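Local coordinates for protein ascorbate-specific PTS system EIIA component (Streptococcus pyogenes serotype M1, PDB 2OQT) that probably serves as the IIA component of a sugar phosphotransferase system, relaying phosphate for the coupled uptake and phosphorylation of ascorbate, at residues N12-G17 against E141-V146. Sequence-based numbering, arbitrary orientation.
Sequences NSIRLG and EVLEMV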
ATOM      1  N   ASN A  12       2.600   6.781 -10.759  1.00 61.72           N
ATOM      2  CA  ASN A  12       2.991   5.591 -11.496  1.00 60.72           C
ATOM      3  C   ASN A  12       3.448   4.557 -10.532  1.00 60.35           C
ATOM      4  O   ASN A  12       4.573   4.084 -10.625  1.00 60.92           O
ATOM      5  CB  ASN A  12       4.122   5.909 -12.473  1.00 61.13           C
ATOM      6  CG  ASN A  12       3.610   6.288 -13.836  1.00 59.80           C
ATOM      7  OD1 ASN A  12       4.352   6.244 -14.807  1.00 61.45           O
ATOM      8  ND2 ASN A  12       2.333   6.642 -13.923  1.00 57.37           N
ATOM      9  N   SER A  13       2.544   4.205  -9.619  1.00 60.21           N
ATOM     10  CA  SER A  13       2.870   3.637  -8.299  1.00 59.25           C
ATOM     11  C   SER A  13       2.749   2.143  -8.183  1.00 59.06           C
ATOM     12  O   SER A  13       3.004   1.578  -7.118  1.00 58.75           O
ATOM     13  CB  SER A  13       1.865   4.176  -7.314  1.00 58.71           C
ATOM     14  OG  SER A  13       2.408   5.242  -6.619  1.00 59.27           O
ATOM     15  N   ILE A  14       2.302   1.506  -9.255  1.00 59.02           N
ATOM     16  CA  ILE A  14       2.035   0.095  -9.220  1.00 59.29           C
ATOM     17  C   ILE A  14       3.317  -0.674  -9.555  1.00 60.06           C
ATOM     18  O   ILE A  14       4.042  -0.311 -10.493  1.00 61.37           O
ATOM     19  CB  ILE A  14       0.838  -0.249 -10.127  1.00 59.13           C
ATOM     20  CG1 ILE A  14      -0.271   0.823  -9.949  1.00 57.17           C
ATOM     21  CG2 ILE A  14       0.342  -1.707  -9.860  1.00 60.17           C
ATOM     22  CD1 ILE A  14      -1.709   0.354 -10.049  1.00 51.82           C
ATOM     23  N   ARG A  15       3.637  -1.666  -8.728  1.00 60.31           N
ATOM     24  CA  ARG A  15       4.657  -2.666  -9.034  1.00 60.77           C
ATOM     25  C   ARG A  15       4.072  -4.030  -8.856  1.00 62.24           C
ATOM     26  O   ARG A  15       3.224  -4.283  -7.991  1.00 62.56           O
ATOM     27  CB  ARG A  15       5.894  -2.579  -8.174  1.00 59.77           C
ATOM     28  CG  ARG A  15       6.567  -1.248  -8.167  1.00 60.23           C
ATOM     29  CD  ARG A  15       7.306  -0.873  -9.425  1.00 58.54           C
ATOM     30  NE  ARG A  15       7.821   0.482  -9.256  1.00 56.25           N
ATOM     31  CZ  ARG A  15       7.139   1.586  -9.556  1.00 57.30           C
ATOM     32  NH1 ARG A  15       5.922   1.510 -10.097  1.00 54.00           N
ATOM     33  NH2 ARG A  15       7.698   2.772  -9.340  1.00 57.83           N
ATOM     34  N   LEU A  16       4.553  -4.925  -9.700  1.00 64.27           N
ATOM     35  CA  LEU A  16       3.906  -6.196  -9.900  1.00 65.09           C
ATOM     36  C   LEU A  16       4.900  -7.326  -9.724  1.00 65.57           C
ATOM     37  O   LEU A  16       5.962  -7.328 -10.364  1.00 65.75           O
ATOM     38  CB  LEU A  16       3.245  -6.200 -11.282  1.00 65.14           C
ATOM     39  CG  LEU A  16       1.807  -5.701 -11.203  1.00 65.02           C
ATOM     40  CD1 LEU A  16       1.313  -5.309 -12.563  1.00 65.20           C
ATOM     41  CD2 LEU A  16       0.930  -6.809 -10.601  1.00 67.15           C
ATOM     42  N   GLY A  17       4.560  -8.250  -8.820  1.00 65.83           N
ATOM     43  CA  GLY A  17       5.288  -9.509  -8.658  1.00 65.67           C
ATOM     44  C   GLY A  17       6.701  -9.281  -8.217  1.00 66.14           C
ATOM     45  O   GLY A  17       7.640  -9.738  -8.853  1.00 67.08           O
ATOM     46  N   GLU A 141      -4.556  -3.511 -15.589  1.00 79.72           N
ATOM     47  CA  GLU A 141      -5.621  -4.273 -14.921  1.00 78.87           C
ATOM     48  C   GLU A 141      -5.734  -4.055 -13.435  1.00 77.58           C
ATOM     49  O   GLU A 141      -6.817  -4.207 -12.880  1.00 77.35           O
ATOM     50  CB  GLU A 141      -5.627  -5.767 -15.268  1.00 79.22           C
ATOM     51  CG  GLU A 141      -4.307  -6.416 -15.494  1.00 80.79           C
ATOM     52  CD  GLU A 141      -4.415  -7.475 -16.578  1.00 84.13           C
ATOM     53  OE1 GLU A 141      -4.069  -8.664 -16.336  1.00 82.86           O
ATOM     54  OE2 GLU A 141      -4.871  -7.091 -17.680  1.00 85.47           O
ATOM     55  N   VAL A 142      -4.636  -3.684 -12.786  1.00 76.67           N
ATOM     56  CA  VAL A 142      -4.743  -3.215 -11.412  1.00 76.04           C
ATOM     57  C   VAL A 142      -5.667  -1.997 -11.393  1.00 76.14           C
ATOM     58  O   VAL A 142      -6.652  -1.975 -10.664  1.00 75.74           O
ATOM     59  CB  VAL A 142      -3.383  -2.907 -10.762  1.00 75.84           C
ATOM     60  CG1 VAL A 142      -3.574  -2.270  -9.403  1.00 75.04           C
ATOM     61  CG2 VAL A 142      -2.544  -4.181 -10.620  1.00 75.72           C
ATOM     62  N   LEU A 143      -5.386  -1.015 -12.241  1.00 76.55           N
ATOM     63  CA  LEU A 143      -6.233   0.170 -12.326  1.00 77.06           C
ATOM     64  C   LEU A 143      -7.683  -0.186 -12.706  1.00 77.83           C
ATOM     65  O   LEU A 143      -8.628   0.489 -12.302  1.00 77.59           O
ATOM     66  CB  LEU A 143      -5.646   1.198 -13.306  1.00 76.92           C
ATOM     67  CG  LEU A 143      -4.553   2.243 -12.954  1.00 76.76           C
ATOM     68  CD1 LEU A 143      -4.602   2.803 -11.505  1.00 75.00           C
ATOM     69  CD2 LEU A 143      -3.163   1.755 -13.266  1.00 75.56           C
ATOM     70  N   GLU A 144      -7.864  -1.254 -13.478  1.00 79.06           N
ATOM     71  CA  GLU A 144      -9.213  -1.654 -13.868  1.00 80.21           C
ATOM     72  C   GLU A 144      -9.970  -2.251 -12.694  1.00 80.39           C
ATOM     73  O   GLU A 144     -11.174  -2.013 -12.536  1.00 80.18           O
ATOM     74  CB  GLU A 144      -9.206  -2.550 -15.106  1.00 80.23           C
ATOM     75  CG  GLU A 144      -9.372  -1.736 -16.414  1.00 82.46           C
ATOM     76  CD  GLU A 144      -8.557  -2.299 -17.583  1.00 84.60           C
ATOM     77  OE1 GLU A 144      -7.945  -3.378 -17.409  1.00 85.43           O
ATOM     78  OE2 GLU A 144      -8.524  -1.668 -18.673  1.00 85.05           O
HETATM   79  N   MSE A 145      -9.249  -2.993 -11.858  1.00 80.98           N
HETATM   80  CA  MSE A 145      -9.796  -3.442 -10.588  1.00 82.09           C
HETATM   81  C   MSE A 145     -10.175  -2.275  -9.704  1.00 81.56           C
HETATM   82  O   MSE A 145     -11.231  -2.323  -9.084  1.00 81.85           O
HETATM   83  CB  MSE A 145      -8.825  -4.344  -9.860  1.00 81.72           C
HETATM   84  CG  MSE A 145      -8.560  -5.608 -10.593  1.00 82.60           C
HETATM   85 SE   MSE A 145      -7.735  -6.903  -9.435  0.80 86.31          SE
HETATM   86  CE  MSE A 145      -9.064  -6.901  -7.974  1.00 84.31           C
ATOM     87  N   VAL A 146      -9.341  -1.228  -9.665  1.00 81.41           N
ATOM     88  CA  VAL A 146      -9.616  -0.044  -8.838  1.00 81.26           C
ATOM     89  C   VAL A 146     -10.842   0.756  -9.299  1.00 81.59           C
ATOM     90  O   VAL A 146     -11.550   1.319  -8.461  1.00 81.63           O
ATOM     91  CB  VAL A 146      -8.362   0.897  -8.668  1.00 81.64           C
ATOM     92  CG1 VAL A 146      -8.621   2.005  -7.636  1.00 80.25           C
ATOM     93  CG2 VAL A 146      -7.135   0.099  -8.254  1.00 81.96           C
TER
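I14 and V142 carry an entirely apolar contact, their side chains running past each other in opposite directions. The tip of I14 makes the closest approach, CD1 lying 3.3 Å from V142 CG1, tight for two methyls and not to be weighted exactly, and the branch methyl I14 CG2 sits 3.9 Å from V142 CG2, so both arms of the isoleucine rest on the valine. With CG1 of I14 opposite its carbonyl carbon (chi1 -42°), CD1 also reaches L143, 3.8 Å from its CD2. L16, two residues along, adds a looser touch, CD2 to V142 CG2 at 4.4 Å.

No hydrogen bond crosses between the segments; within 12-17, R15 NH1 donates to N12 O at 3.0 Å, nearly straight (174°), and to I14 O at 2.6 Å, more bent and from above that carbonyl's plane. Both acceptors lie close to the guanidinium plane, which should restrain its rotation. N12 is the C-prime residue of a Schellman motif ending helix 4-10.

L8 touches I14 and L83 touches V142. Strand 14-18 pairs in parallel with 80-86, and the axis of 141-146, part of helix 139-149, runs at 121° to that of 14-16, 10.4 Å away at closest approach: a helix-on-sheet layer of the alpha/beta fold of PTS EIIA type-2 domains.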